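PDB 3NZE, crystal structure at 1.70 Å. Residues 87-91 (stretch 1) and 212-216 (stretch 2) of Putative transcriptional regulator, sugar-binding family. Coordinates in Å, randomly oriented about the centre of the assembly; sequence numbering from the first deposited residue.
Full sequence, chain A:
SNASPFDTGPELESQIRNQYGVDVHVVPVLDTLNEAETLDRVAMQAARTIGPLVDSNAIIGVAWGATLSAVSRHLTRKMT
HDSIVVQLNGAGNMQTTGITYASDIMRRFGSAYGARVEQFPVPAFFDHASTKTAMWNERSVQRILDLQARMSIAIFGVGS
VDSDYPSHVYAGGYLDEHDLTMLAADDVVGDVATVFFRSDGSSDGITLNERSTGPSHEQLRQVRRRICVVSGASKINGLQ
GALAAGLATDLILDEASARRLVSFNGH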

ATOM      1  N   GLN A  87       5.184 -10.095   4.676  1.00 18.33           N
ATOM      2  CA  GLN A  87       4.375  -9.020   5.222  1.00 16.88           C
ATOM      3  C   GLN A  87       5.254  -7.788   5.482  1.00 18.65           C
ATOM      4  O   GLN A  87       6.289  -7.901   6.141  1.00 18.93           O
ATOM      5  N   LEU A  88       4.850  -6.619   4.979  1.00 15.16           N
ATOM      6  CA  LEU A  88       5.699  -5.422   5.069  1.00 17.89           C
ATOM      7  C   LEU A  88       5.445  -4.541   6.291  1.00 20.11           C
ATOM      8  O   LEU A  88       6.289  -3.718   6.646  1.00 20.63           O
ATOM      9  N   ASN A  89       4.279  -4.707   6.914  1.00 16.85           N
ATOM     10  CA  ASN A  89       3.901  -3.915   8.075  1.00 18.32           C
ATOM     11  C   ASN A  89       3.247  -4.791   9.135  1.00 14.86           C
ATOM     12  O   ASN A  89       2.627  -5.783   8.804  1.00 15.23           O
ATOM     13  N   GLY A  90       3.392  -4.411  10.405  1.00 18.37           N
ATOM     14  CA  GLY A  90       2.915  -5.226  11.512  1.00 17.89           C
ATOM     15  C   GLY A  90       1.405  -5.223  11.634  1.00 16.54           C
ATOM     16  O   GLY A  90       0.705  -4.555  10.864  1.00 15.06           O
ATOM     17  N   ALA A  91       0.888  -5.973  12.606  1.00 17.34           N
ATOM     18  CA  ALA A  91      -0.567  -6.072  12.774  1.00 15.37           C
ATOM     19  C   ALA A  91      -0.933  -6.227  14.235  1.00 18.99           C
ATOM     20  O   ALA A  91      -0.200  -6.849  15.000  1.00 17.74           O
ATOM     21  N   SER A 212       6.898   3.810  12.970  1.00 20.15           N
ATOM     22  CA  SER A 212       6.357   2.951  11.927  1.00 17.71           C
ATOM     23  C   SER A 212       7.056   1.596  11.832  1.00 20.90           C
ATOM     24  O   SER A 212       8.247   1.483  12.117  1.00 23.01           O
ATOM     25  N   THR A 213       6.307   0.575  11.411  1.00 20.98           N
ATOM     26  CA  THR A 213       6.879  -0.748  11.179  1.00 19.28           C
ATOM     27  C   THR A 213       7.226  -1.027   9.713  1.00 24.93           C
ATOM     28  O   THR A 213       7.805  -2.068   9.407  1.00 25.03           O
ATOM     29  N   GLY A 214       6.886  -0.104   8.813  1.00 22.62           N
ATOM     30  CA  GLY A 214       7.045  -0.357   7.385  1.00 19.29           C
ATOM     31  C   GLY A 214       8.408   0.021   6.809  1.00 19.28           C
ATOM     32  O   GLY A 214       9.201   0.689   7.467  1.00 20.62           O
ATOM     33  N   PRO A 215       8.689  -0.433   5.578  1.00 21.94           N
ATOM     34  CA  PRO A 215       9.953  -0.157   4.876  1.00 23.90           C
ATOM     35  C   PRO A 215      10.095   1.324   4.553  1.00 24.40           C
ATOM     36  O   PRO A 215       9.092   2.008   4.336  1.00 21.66           O
ATOM     37  N   SER A 216      11.326   1.816   4.492  1.00 23.71           N
ATOM     38  CA  SER A 216      11.536   3.215   4.131  1.00 23.18           C
ATOM     39  C   SER A 216      11.146   3.419   2.688  1.00 21.50           C
ATOM     40  O   SER A 216      11.138   2.480   1.887  1.00 23.30           O
TER

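Packing of residues 212-216 against residues 87-91 in a putative transcriptional regulator of the sugar-binding family. The two segments belong to one chain, and every pair of touching residues is at least 123 positions apart in sequence. Their touching parts run in nearly opposite directions, 173° apart, and the closest CA pair is Asn 89 CA and Gly 214 CA, 4.8 Å apart. The contact is small, burying 192 Å² summed over both sides, and a single hydrogen bond crosses it.

Ser 212 opens the second stretch without touching the first. Its side chain, in the t rotamer, serves its own segment instead: the backbone N of Gly 214 donates to Ser 212 OG at 3.2 Å with a nearly straight N-H...O angle of 173°. The bond links the hydroxyl to the amide two residues on, and OG has a further hydrogen-bond partner elsewhere in the structure.

Thr 213 is the residue whose CA-to-CB bond points toward the other stretch, and it makes the principal polar contact. With chi1 at 70° (p), its hydroxyl receives a hydrogen bond from the backbone of the first stretch, Gly 90 N to Thr 213 OG1, 2.8 Å long and almost linear at 175°. A side chain thus satisfies a backbone amide across the gap. The same oxygen rests against Asn 89, 3.5 Å from Asn 89 CA and 3.7 Å from Asn 89 CB. The Asn 89 side chain (chi1 53°, p) starts sideways and its end leads away from the second stretch; its amide oxygen and nitrogen are both hydrogen-bonded elsewhere in the structure. Within the first stretch, Gln 87, with chi1 and chi2 both t, donates from Gln 87 NE2 to Asn 89 O at 2.8 Å. Gln 87 itself stays out of reach of the second stretch.

Gly 214 contributes only backbone. Its CA lies 3.5 Å from Leu 88 O, and the 166° angle at the hydrogen fits a CA-H...O contact, a weak polar complement to the Thr 213 bond. An ideal CB here would be crowded by the ring of the next residue, lying 3.0 Å from Pro 215 CD.

Pro 215, its ring in the C-gamma exo pucker, supplies the apolar part of the contact. Its CA-to-CB bond runs sideways, yet the ring lies beside Leu 88: Pro 215 CD is 3.5 Å from Leu 88 O, and Pro 215 CG is 4.1 Å from Leu 88 CB. Leu 88, also directed sideways and in the m, t rotamer, meets the proline ring with its carbonyl oxygen and its side chain, Leu 88 CD2 lying 4.2 Å from Pro 215 CG.

Ser 216 (chi1 68°, p) lies beyond the contact; Ser 216 CB is 10.2 Å from Leu 88 O, its nearest atom in the first stretch. It occupies the N-cap position of a following helix, where its side chain caps a backbone N just past the stretch.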

ATOM      1  CB  GLN A  87       3.771  -9.530   6.533  1.00 15.49           C
ATOM      2  CG  GLN A  87       2.817  -8.601   7.244  1.00 20.64           C
ATOM      3  CD  GLN A  87       2.331  -9.242   8.540  1.00 24.46           C
ATOM      4  OE1 GLN A  87       2.405 -10.460   8.693  1.00 26.59           O
ATOM      5  NE2 GLN A  87       1.836  -8.432   9.466  1.00 20.51           N
ATOM      6  CB  LEU A  88       5.540  -4.564   3.813  1.00 16.80           C
ATOM      7  CG  LEU A  88       5.980  -5.240   2.511  1.00 17.93           C
ATOM      8  CD1 LEU A  88       5.892  -4.251   1.336  1.00 20.62           C
ATOM      9  CD2 LEU A  88       7.401  -5.765   2.663  1.00 19.92           C
ATOM     10  CB  ASN A  89       2.953  -2.776   7.683  1.00 16.21           C
ATOM     11  CG  ASN A  89       1.734  -3.254   6.910  1.00 19.19           C
ATOM     12  OD1 ASN A  89       1.838  -4.097   6.020  1.00 19.12           O
ATOM     13  ND2 ASN A  89       0.573  -2.691   7.232  1.00 22.14           N
ATOM     14  CB  ALA A  91      -1.148  -7.245  11.961  1.00 16.54           C
ATOM     15  CB  SER A 212       6.391   3.652  10.570  1.00 20.54           C
ATOM     16  OG  SER A 212       5.814   2.799   9.588  1.00 24.51           O
ATOM     17  CB  THR A 213       5.935  -1.888  11.681  1.00 19.31           C
ATOM     18  OG1 THR A 213       4.781  -1.979  10.841  1.00 19.55           O
ATOM     19  CG2 THR A 213       5.499  -1.641  13.128  1.00 17.81           C
ATOM     20  CB  PRO A 215       9.808  -0.938   3.558  1.00 24.50           C
ATOM     21  CG  PRO A 215       8.642  -1.858   3.758  1.00 32.80           C
ATOM     22  CD  PRO A 215       7.745  -1.181   4.735  1.00 23.44           C
ATOM     23  CB  SER A 216      12.991   3.643   4.320  1.00 23.69           C
ATOM     24  OG  SER A 216      13.830   2.999   3.376  1.00 30.09           O
TER